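Local coordinates for protein trans-2-enoyl-CoA reductase [NADH] (Treponema denticola ATCC 35405, PDB 4GGO) that catalyses the NADH-dependent reduction of the carbon-carbon double bond of trans-2-enoyl-CoA thioesters such as crotonyl-CoA, a step of bacterial fatty acid synthesis, at residues A49-G57 / I139-L148; R38-A49 / T316-K326. One frame throughout, in Å; residues are numbered along the deposited sequence.

Contact 1: residues A49-G57 / I139-L148; sequences APKNVLVLG and IKFDLIVYSL
Two neighbouring parallel strands at the middle of the Rossmann-fold sheet, 52-56 and 141-146, meet here, and both run out into NAD(+)-binding residues, Gly57 and Leu148. The axes of 52-56 and 143-146 approach to 4.7 Å. Leu54 straddles the partner strand, taking Leu143 O on its N and giving its O to Val145 N; Leu56 repeats this with Val145 O and Ser147 N. Val53 and Val55 turn to the same face as Leu143 and Val145, each pair lying alongside, and helix 61-74 packs there. The other face carries Leu54, Leu56, Ile144 and Tyr146 under helix 208-219. CD1 of Leu56 comes within 3.5 Å of Tyr146 CD2, while the phenol OH beyond is held by Asp209. Phe141 is sandwiched: Leu54 CB sits over one ring face, 3.8 Å from the centroid in a CH-pi contact, Ile139 CG2 lies over the other, and Asn52 O is at the edge in the ring plane.

At the N-terminal end the chain turns a corner at Asp142, whose carboxylate spans two successive backbone amides. With chi1 at 54°, CG stands between its own N and carbonyl carbon, which swings the group across to the other strand. OD1 takes Lys51 N through its syn lone pair at 3.0 Å, and OD2 receives Asn52 N at 2.7 Å, the N-H nearly straight at 168°.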
loop_
_atom_site.group_PDB
_atom_site.type_symbol
_atom_site.label_atom_id
_atom_site.label_comp_id
_atom_site.label_asym_id
_atom_site.label_seq_id
_atom_site.Cartn_x
_atom_site.Cartn_y
_atom_site.Cartn_z
ATOM N N ALA A 49 -20.049 -1.079 10.235
ATOM C CA ALA A 49 -19.285 -0.085 9.493
ATOM C C ALA A 49 -18.243 0.578 10.384
ATOM O O ALA A 49 -18.440 0.692 11.593
ATOM C CB ALA A 49 -20.221 0.960 8.901
ATOM N N PRO A 50 -17.123 1.016 9.788
ATOM C CA PRO A 50 -16.115 1.744 10.563
ATOM C C PRO A 50 -16.642 3.116 10.967
ATOM O O PRO A 50 -17.485 3.672 10.266
ATOM C CB PRO A 50 -14.952 1.885 9.577
ATOM C CG PRO A 50 -15.588 1.824 8.234
ATOM C CD PRO A 50 -16.733 0.866 8.375
ATOM N N LYS A 51 -16.155 3.645 12.086
ATOM C CA LYS A 51 -16.600 4.946 12.578
ATOM C C LYS A 51 -15.417 5.890 12.765
ATOM O O LYS A 51 -15.419 7.017 12.270
ATOM C CB LYS A 51 -17.356 4.787 13.900
ATOM C CG LYS A 51 -17.990 6.074 14.418
ATOM C CD LYS A 51 -18.776 5.842 15.705
ATOM C CE LYS A 51 -17.858 5.647 16.909
ATOM N NZ LYS A 51 -18.646 5.320 18.136
ATOM N N ASN A 52 -14.408 5.418 13.490
ATOM C CA ASN A 52 -13.185 6.178 13.704
ATOM C C ASN A 52 -11.980 5.375 13.238
ATOM O O ASN A 52 -11.652 4.340 13.818
ATOM C CB ASN A 52 -13.038 6.547 15.179
ATOM C CG ASN A 52 -14.089 7.537 15.639
ATOM O OD1 ASN A 52 -14.315 8.562 14.998
ATOM N ND2 ASN A 52 -14.742 7.231 16.753
ATOM N N VAL A 53 -11.321 5.851 12.187
ATOM C CA VAL A 53 -10.244 5.088 11.568
ATOM C C VAL A 53 -8.892 5.794 11.618
ATOM O O VAL A 53 -8.779 6.973 11.288
ATOM C CB VAL A 53 -10.575 4.752 10.100
ATOM C CG1 VAL A 53 -9.518 3.829 9.515
ATOM C CG2 VAL A 53 -11.957 4.117 9.999
ATOM N N LEU A 54 -7.870 5.056 12.034
ATOM C CA LEU A 54 -6.497 5.528 11.959
ATOM C C LEU A 54 -5.784 4.805 10.822
ATOM O O LEU A 54 -5.774 3.574 10.775
ATOM C CB LEU A 54 -5.770 5.267 13.279
ATOM C CG LEU A 54 -4.297 5.678 13.346
ATOM C CD1 LEU A 54 -4.143 7.181 13.152
ATOM C CD2 LEU A 54 -3.677 5.236 14.664
ATOM N N VAL A 55 -5.204 5.566 9.899
ATOM C CA VAL A 55 -4.464 4.976 8.789
ATOM C C VAL A 55 -3.008 5.418 8.804
ATOM O O VAL A 55 -2.702 6.602 8.656
ATOM C CB VAL A 55 -5.085 5.329 7.421
ATOM C CG1 VAL A 55 -4.272 4.700 6.297
ATOM C CG2 VAL A 55 -6.529 4.864 7.358
ATOM N N LEU A 56 -2.112 4.455 8.984
ATOM C CA LEU A 56 -0.685 4.731 9.038
ATOM C C LEU A 56 -0.049 4.480 7.674
ATOM O O LEU A 56 0.050 3.340 7.225
ATOM C CB LEU A 56 -0.029 3.873 10.117
ATOM C CG LEU A 56 -0.677 4.049 11.492
ATOM C CD1 LEU A 56 -0.130 3.053 12.500
ATOM C CD2 LEU A 56 -0.488 5.477 11.985
ATOM N N GLY A 57 0.378 5.558 7.025
ATOM C CA GLY A 57 0.825 5.493 5.645
ATOM C C GLY A 57 -0.362 5.778 4.747
ATOM O O GLY A 57 -0.739 4.958 3.913
ATOM N N ILE A 139 -12.159 10.643 20.488
ATOM C CA ILE A 139 -12.154 9.557 19.517
ATOM C C ILE A 139 -11.536 8.277 20.073
ATOM O O ILE A 139 -10.438 8.296 20.629
ATOM C CB ILE A 139 -11.405 9.962 18.226
ATOM C CG1 ILE A 139 -12.227 10.973 17.425
ATOM C CG2 ILE A 139 -11.102 8.744 17.365
ATOM C CD1 ILE A 139 -11.547 11.443 16.159
ATOM N N LYS A 140 -12.266 7.174 19.935
ATOM C CA LYS A 140 -11.715 5.842 20.146
ATOM C C LYS A 140 -11.736 5.104 18.812
ATOM O O LYS A 140 -12.783 4.999 18.174
ATOM C CB LYS A 140 -12.525 5.065 21.184
ATOM C CG LYS A 140 -12.288 5.484 22.628
ATOM C CD LYS A 140 -12.957 4.505 23.585
ATOM C CE LYS A 140 -12.648 4.829 25.036
ATOM N NZ LYS A 140 -13.222 3.811 25.961
ATOM N N PHE A 141 -10.583 4.597 18.390
ATOM C CA PHE A 141 -10.470 3.947 17.086
ATOM C C PHE A 141 -11.094 2.553 17.067
ATOM O O PHE A 141 -10.913 1.769 17.999
ATOM C CB PHE A 141 -9.005 3.868 16.650
ATOM C CG PHE A 141 -8.353 5.209 16.458
ATOM C CD1 PHE A 141 -8.724 6.031 15.407
ATOM C CD2 PHE A 141 -7.359 5.642 17.320
ATOM C CE1 PHE A 141 -8.125 7.263 15.224
ATOM C CE2 PHE A 141 -6.754 6.871 17.142
ATOM C CZ PHE A 141 -7.136 7.684 16.093
ATOM N N ASP A 142 -11.827 2.250 15.999
ATOM C CA ASP A 142 -12.404 0.921 15.820
ATOM C C ASP A 142 -11.794 0.206 14.615
ATOM O O ASP A 142 -12.079 -0.965 14.366
ATOM C CB ASP A 142 -13.930 0.990 15.699
ATOM C CG ASP A 142 -14.390 1.937 14.609
ATOM O OD1 ASP A 142 -14.521 1.492 13.450
ATOM O OD2 ASP A 142 -14.625 3.125 14.913
ATOM N N LEU A 143 -10.953 0.920 13.873
ATOM C CA LEU A 143 -10.205 0.332 12.768
ATOM C C LEU A 143 -8.855 1.021 12.605
ATOM O O LEU A 143 -8.787 2.237 12.429
ATOM C CB LEU A 143 -10.994 0.413 11.459
ATOM C CG LEU A 143 -10.227 -0.035 10.212
ATOM C CD1 LEU A 143 -9.847 -1.509 10.299
ATOM C CD2 LEU A 143 -11.031 0.239 8.953
ATOM N N ILE A 144 -7.783 0.240 12.669
ATOM C CA ILE A 144 -6.438 0.785 12.524
ATOM C C ILE A 144 -5.695 0.110 11.380
ATOM O O ILE A 144 -5.344 -1.066 11.461
ATOM C CB ILE A 144 -5.621 0.634 13.818
ATOM C CG1 ILE A 144 -6.344 1.309 14.983
ATOM C CG2 ILE A 144 -4.227 1.221 13.640
ATOM C CD1 ILE A 144 -5.602 1.214 16.289
ATOM N N VAL A 145 -5.453 0.863 10.315
ATOM C CA VAL A 145 -4.792 0.319 9.137
ATOM C C VAL A 145 -3.306 0.654 9.137
ATOM O O VAL A 145 -2.922 1.820 9.053
ATOM C CB VAL A 145 -5.438 0.845 7.844
ATOM C CG1 VAL A 145 -4.738 0.262 6.625
ATOM C CG2 VAL A 145 -6.927 0.510 7.824
ATOM N N TYR A 146 -2.472 -0.377 9.234
ATOM C CA TYR A 146 -1.027 -0.190 9.203
ATOM C C TYR A 146 -0.483 -0.480 7.810
ATOM O O TYR A 146 -0.331 -1.639 7.424
ATOM C CB TYR A 146 -0.339 -1.086 10.235
ATOM C CG TYR A 146 1.125 -0.763 10.439
ATOM C CD1 TYR A 146 2.105 -1.350 9.649
ATOM C CD2 TYR A 146 1.525 0.135 11.420
ATOM C CE1 TYR A 146 3.444 -1.052 9.831
ATOM C CE2 TYR A 146 2.860 0.439 11.610
ATOM C CZ TYR A 146 3.815 -0.158 10.814
ATOM O OH TYR A 146 5.143 0.141 11.000
ATOM N N SER A 147 -0.186 0.577 7.061
ATOM C CA SER A 147 0.298 0.429 5.692
ATOM C C SER A 147 1.566 1.239 5.446
ATOM O O SER A 147 1.731 1.844 4.386
ATOM C CB SER A 147 -0.787 0.845 4.697
ATOM O OG SER A 147 -0.329 0.724 3.361
ATOM N N LEU A 148 2.461 1.251 6.429
ATOM C CA LEU A 148 3.714 1.985 6.300
ATOM C C LEU A 148 4.658 1.305 5.314
ATOM O O LEU A 148 4.883 0.095 5.384
ATOM C CB LEU A 148 4.392 2.151 7.663
ATOM C CG LEU A 148 3.702 3.110 8.634
ATOM C CD1 LEU A 148 4.470 3.195 9.942
ATOM C CD2 LEU A 148 3.555 4.491 8.010
#

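Contact 2: residues R38-A49 / T316-K326; sequences RITAEVKAGAKA and TRLYAERLYRK
Lys326 NZ is gripped by the backbone carbonyls of Glu42 and Val43, where helix 41-44 ends and the following turn begins. Glu42 O lies 2.9 Å from NZ, with the ammonium in its carbonyl plane; Val43 O is a longer partner at 3.3 Å, approached from well above its plane. Ala45 O is modelled so close to NZ that this bond is doubtful in detail. The chain runs extended from CB to CE and then bends at chi4 (-62°), which turns NZ back over the helix end. The C-terminal end of this short helix probably suits the positive charge, and the carboxylate of Glu42, 4.7 Å from NZ at OE2, probably adds to the attraction.

This lysine follows the end of helix 311-323, so the contact sets the C-terminal ends of two helices beside each other, on the flank of the Rossmann fold where helix 61-74 also packs. Back along both segments, toward Arg38 and Thr316, the fit is largely apolar: Ala320 CB meets Val43 CG1 at 3.7 Å, and CD1 of Ile39 touches both Ala320 CB and Thr316 CB. Arg38 lays its CG against Thr316 CB and OG1, a hydroxyl already bonded to Ile312 O one turn back in its own helix.

Beyond the type II turn 44-47 the chain passes Tyr324. Lys48 O comes to 3.3 Å from Tyr324 CB, and the ring continues along the backbone until CE1 lies 3.7 Å from Ala49 C. Ala47 CB nestles against the carbonyl oxygens of Tyr324 and Arg325. One water joins the two segments, accepting from Lys48 N and donating to Arg325 O at 2.8 Å.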
loop_
_atom_site.group_PDB
_atom_site.type_symbol
_atom_site.label_atom_id
_atom_site.label_comp_id
_atom_site.label_asym_id
_atom_site.label_seq_id
_atom_site.Cartn_x
_atom_site.Cartn_y
_atom_site.Cartn_z
ATOM N N ARG A 38 -18.911 1.796 -5.613
ATOM C CA ARG A 38 -18.626 0.433 -5.177
ATOM C C ARG A 38 -19.289 0.121 -3.840
ATOM O O ARG A 38 -19.931 -0.918 -3.679
ATOM C CB ARG A 38 -17.116 0.206 -5.088
ATOM C CG ARG A 38 -16.722 -1.172 -4.591
ATOM C CD ARG A 38 -17.276 -2.263 -5.491
ATOM N NE ARG A 38 -16.856 -3.593 -5.061
ATOM C CZ ARG A 38 -17.492 -4.317 -4.146
ATOM N NH1 ARG A 38 -18.578 -3.837 -3.553
ATOM N NH2 ARG A 38 -17.039 -5.521 -3.818
ATOM N N ILE A 39 -19.127 1.025 -2.881
ATOM C CA ILE A 39 -19.728 0.853 -1.566
ATOM C C ILE A 39 -21.089 1.543 -1.528
ATOM O O ILE A 39 -21.214 2.676 -1.060
ATOM C CB ILE A 39 -18.822 1.419 -0.456
ATOM C CG1 ILE A 39 -17.383 0.930 -0.640
ATOM C CG2 ILE A 39 -19.341 1.023 0.915
ATOM C CD1 ILE A 39 -17.231 -0.571 -0.522
ATOM N N THR A 40 -22.103 0.854 -2.039
ATOM C CA THR A 40 -23.454 1.402 -2.094
ATOM C C THR A 40 -24.241 1.063 -0.838
ATOM O O THR A 40 -23.794 0.272 -0.007
ATOM C CB THR A 40 -24.232 0.855 -3.304
ATOM O OG1 THR A 40 -24.446 -0.553 -3.139
ATOM C CG2 THR A 40 -23.464 1.102 -4.591
ATOM N N ALA A 41 -25.423 1.660 -0.712
ATOM C CA ALA A 41 -26.312 1.384 0.410
ATOM C C ALA A 41 -26.650 -0.101 0.481
ATOM O O ALA A 41 -26.805 -0.661 1.565
ATOM C CB ALA A 41 -27.581 2.214 0.293
ATOM N N GLU A 42 -26.752 -0.736 -0.682
ATOM C CA GLU A 42 -27.050 -2.161 -0.753
ATOM C C GLU A 42 -25.880 -3.028 -0.291
ATOM O O GLU A 42 -26.079 -4.035 0.389
ATOM C CB GLU A 42 -27.495 -2.556 -2.166
ATOM C CG GLU A 42 -27.550 -4.060 -2.422
ATOM C CD GLU A 42 -28.499 -4.801 -1.489
ATOM O OE1 GLU A 42 -29.342 -4.153 -0.829
ATOM O OE2 GLU A 42 -28.401 -6.045 -1.417
ATOM N N VAL A 43 -24.664 -2.638 -0.663
ATOM C CA VAL A 43 -23.471 -3.341 -0.207
ATOM C C VAL A 43 -23.327 -3.225 1.311
ATOM O O VAL A 43 -22.989 -4.196 1.989
ATOM C CB VAL A 43 -22.193 -2.806 -0.900
ATOM C CG1 VAL A 43 -20.940 -3.322 -0.204
ATOM C CG2 VAL A 43 -22.188 -3.189 -2.373
ATOM N N LYS A 44 -23.607 -2.037 1.840
ATOM C CA LYS A 44 -23.464 -1.774 3.271
ATOM C C LYS A 44 -24.606 -2.343 4.108
ATOM O O LYS A 44 -24.455 -2.549 5.311
ATOM C CB LYS A 44 -23.345 -0.268 3.531
ATOM C CG LYS A 44 -21.995 0.318 3.165
ATOM C CD LYS A 44 -21.913 1.799 3.505
ATOM C CE LYS A 44 -22.814 2.627 2.606
ATOM N NZ LYS A 44 -22.648 4.084 2.851
ATOM N N ALA A 45 -25.744 -2.590 3.465
ATOM C CA ALA A 45 -26.955 -3.030 4.155
ATOM C C ALA A 45 -26.750 -4.287 4.998
ATOM O O ALA A 45 -26.248 -5.298 4.510
ATOM C CB ALA A 45 -28.080 -3.247 3.153
ATOM N N GLY A 46 -27.137 -4.209 6.267
ATOM C CA GLY A 46 -27.102 -5.360 7.152
ATOM C C GLY A 46 -25.727 -5.692 7.700
ATOM O O GLY A 46 -25.544 -6.721 8.350
ATOM N N ALA A 47 -24.758 -4.824 7.439
ATOM C CA ALA A 47 -23.401 -5.034 7.929
ATOM C C ALA A 47 -22.949 -3.870 8.797
ATOM O O ALA A 47 -23.462 -2.758 8.677
ATOM C CB ALA A 47 -22.441 -5.231 6.765
ATOM N N LYS A 48 -21.984 -4.131 9.673
ATOM C CA LYS A 48 -21.404 -3.078 10.495
ATOM C C LYS A 48 -20.569 -2.139 9.629
ATOM O O LYS A 48 -20.401 -2.372 8.431
ATOM C CB LYS A 48 -20.550 -3.672 11.616
ATOM C CG LYS A 48 -21.324 -4.573 12.566
ATOM C CD LYS A 48 -20.483 -4.969 13.768
ATOM C CE LYS A 48 -21.297 -5.779 14.764
ATOM N NZ LYS A 48 -20.518 -6.097 15.993
ATOM N N ALA A 49 -20.049 -1.079 10.235
ATOM C CA ALA A 49 -19.285 -0.085 9.493
ATOM C C ALA A 49 -18.243 0.578 10.384
ATOM O O ALA A 49 -18.440 0.692 11.593
ATOM C CB ALA A 49 -20.221 0.960 8.901
ATOM N N THR A 316 -11.683 -1.683 -1.313
ATOM C CA THR A 316 -13.139 -1.681 -1.225
ATOM C C THR A 316 -13.661 -3.106 -1.060
ATOM O O THR A 316 -14.587 -3.346 -0.287
ATOM C CB THR A 316 -13.805 -1.019 -2.447
ATOM O OG1 THR A 316 -13.254 -1.562 -3.654
ATOM C CG2 THR A 316 -13.592 0.485 -2.422
ATOM N N ARG A 317 -13.053 -4.052 -1.773
ATOM C CA ARG A 317 -13.418 -5.459 -1.622
ATOM C C ARG A 317 -13.051 -5.959 -0.228
ATOM O O ARG A 317 -13.790 -6.738 0.377
ATOM C CB ARG A 317 -12.752 -6.328 -2.695
ATOM C CG ARG A 317 -13.027 -7.818 -2.530
ATOM C CD ARG A 317 -12.903 -8.582 -3.846
ATOM N NE ARG A 317 -11.523 -8.700 -4.311
ATOM C CZ ARG A 317 -10.708 -9.701 -3.987
ATOM N NH1 ARG A 317 -11.128 -10.667 -3.183
ATOM N NH2 ARG A 317 -9.470 -9.733 -4.463
ATOM N N LEU A 318 -11.909 -5.500 0.275
ATOM C CA LEU A 318 -11.464 -5.835 1.625
ATOM C C LEU A 318 -12.483 -5.411 2.682
ATOM O O LEU A 318 -12.840 -6.195 3.558
ATOM C CB LEU A 318 -10.113 -5.181 1.919
ATOM C CG LEU A 318 -9.598 -5.302 3.356
ATOM C CD1 LEU A 318 -9.258 -6.748 3.696
ATOM C CD2 LEU A 318 -8.393 -4.396 3.572
ATOM N N TYR A 319 -12.944 -4.167 2.597
ATOM C CA TYR A 319 -13.930 -3.646 3.540
ATOM C C TYR A 319 -15.262 -4.381 3.419
ATOM O O TYR A 319 -15.835 -4.829 4.413
ATOM C CB TYR A 319 -14.156 -2.151 3.308
ATOM C CG TYR A 319 -13.187 -1.228 4.021
ATOM C CD1 TYR A 319 -11.859 -1.132 3.621
ATOM C CD2 TYR A 319 -13.610 -0.429 5.076
ATOM C CE1 TYR A 319 -10.976 -0.277 4.269
ATOM C CE2 TYR A 319 -12.738 0.426 5.727
ATOM C CZ TYR A 319 -11.421 0.499 5.319
ATOM O OH TYR A 319 -10.552 1.351 5.964
ATOM N N ALA A 320 -15.748 -4.505 2.189
ATOM C CA ALA A 320 -17.080 -5.043 1.940
ATOM C C ALA A 320 -17.175 -6.560 2.095
ATOM O O ALA A 320 -18.204 -7.079 2.528
ATOM C CB ALA A 320 -17.560 -4.623 0.559
ATOM N N GLU A 321 -16.105 -7.268 1.745
ATOM C CA GLU A 321 -16.156 -8.727 1.679
ATOM C C GLU A 321 -15.278 -9.443 2.705
ATOM O O GLU A 321 -15.181 -10.670 2.687
ATOM C CB GLU A 321 -15.807 -9.205 0.267
ATOM C CG GLU A 321 -16.868 -8.906 -0.780
ATOM C CD GLU A 321 -18.017 -9.896 -0.747
ATOM O OE1 GLU A 321 -18.005 -10.850 -1.554
ATOM O OE2 GLU A 321 -18.931 -9.724 0.086
ATOM N N ARG A 322 -14.636 -8.686 3.591
ATOM C CA ARG A 322 -13.837 -9.284 4.659
ATOM C C ARG A 322 -14.145 -8.658 6.016
ATOM O O ARG A 322 -14.578 -9.342 6.943
ATOM C CB ARG A 322 -12.337 -9.158 4.368
ATOM C CG ARG A 322 -11.857 -9.874 3.115
ATOM C CD ARG A 322 -11.993 -11.385 3.239
ATOM N NE ARG A 322 -11.303 -12.079 2.155
ATOM C CZ ARG A 322 -11.808 -12.250 0.938
ATOM N NH1 ARG A 322 -13.011 -11.776 0.646
ATOM N NH2 ARG A 322 -11.110 -12.892 0.011
ATOM N N LEU A 323 -13.920 -7.352 6.125
ATOM C CA LEU A 323 -14.054 -6.655 7.399
ATOM C C LEU A 323 -15.509 -6.448 7.809
ATOM O O LEU A 323 -15.886 -6.726 8.948
ATOM C CB LEU A 323 -13.330 -5.307 7.349
ATOM C CG LEU A 323 -11.850 -5.340 6.960
ATOM C CD1 LEU A 323 -11.260 -3.938 6.987
ATOM C CD2 LEU A 323 -11.073 -6.274 7.874
ATOM N N TYR A 324 -16.326 -5.960 6.882
ATOM C CA TYR A 324 -17.707 -5.613 7.202
ATOM C C TYR A 324 -18.696 -6.368 6.322
ATOM O O TYR A 324 -19.247 -5.818 5.367
ATOM C CB TYR A 324 -17.909 -4.098 7.101
ATOM C CG TYR A 324 -16.889 -3.324 7.906
ATOM C CD1 TYR A 324 -17.038 -3.156 9.276
ATOM C CD2 TYR A 324 -15.766 -2.776 7.298
ATOM C CE1 TYR A 324 -16.103 -2.460 10.018
ATOM C CE2 TYR A 324 -14.824 -2.078 8.032
ATOM C CZ TYR A 324 -14.998 -1.922 9.390
ATOM O OH TYR A 324 -14.064 -1.226 10.123
ATOM N N ARG A 325 -18.908 -7.637 6.658
ATOM C CA ARG A 325 -19.795 -8.513 5.903
ATOM C C ARG A 325 -21.152 -8.656 6.581
ATOM O O ARG A 325 -21.286 -8.429 7.783
ATOM C CB ARG A 325 -19.167 -9.898 5.758
ATOM C CG ARG A 325 -17.856 -9.918 5.000
ATOM C CD ARG A 325 -17.102 -11.203 5.279
ATOM N NE ARG A 325 -17.915 -12.387 5.026
ATOM C CZ ARG A 325 -17.930 -13.049 3.874
ATOM N NH1 ARG A 325 -17.173 -12.642 2.865
ATOM N NH2 ARG A 325 -18.701 -14.119 3.730
ATOM N N LYS A 326 -22.151 -9.054 5.801
ATOM C CA LYS A 326 -23.496 -9.264 6.324
ATOM C C LYS A 326 -23.559 -10.460 7.272
ATOM O O LYS A 326 -24.440 -10.534 8.125
ATOM C CB LYS A 326 -24.494 -9.448 5.177
ATOM C CG LYS A 326 -24.522 -8.295 4.182
ATOM C CD LYS A 326 -25.501 -8.568 3.050
ATOM C CE LYS A 326 -25.322 -7.584 1.903
ATOM N NZ LYS A 326 -25.576 -6.177 2.315
HETATM O O HOH W 1 -21.381 -6.031 2.645
HETATM O O HOH W 2 -20.347 -6.546 9.579
#

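In the fold
From the N terminus the chain first passes through 38-49, the first segment of contact 2, and from Ala49, which both contacts share, leads through Pro50 and Lys51 into strand 52-56. Segment 139-148 comes 82 residues after 49-57 ends, once strands 77-82 and 114-118 have been laid down on the other side of 52-56; contact 1 thus closes a loop nested inside the much longer one that 316-326 closes. The first ties strands 114-118, 77-82 and 52-56 to the rest of the sheet, 141-146, 227-233 and 270-276; the second fastens helix 311-323 to the segment leading into the sheet. They touch directly, Tyr319 and Tyr324 of contact 2 packing on Pro50 and Leu143 of contact 1.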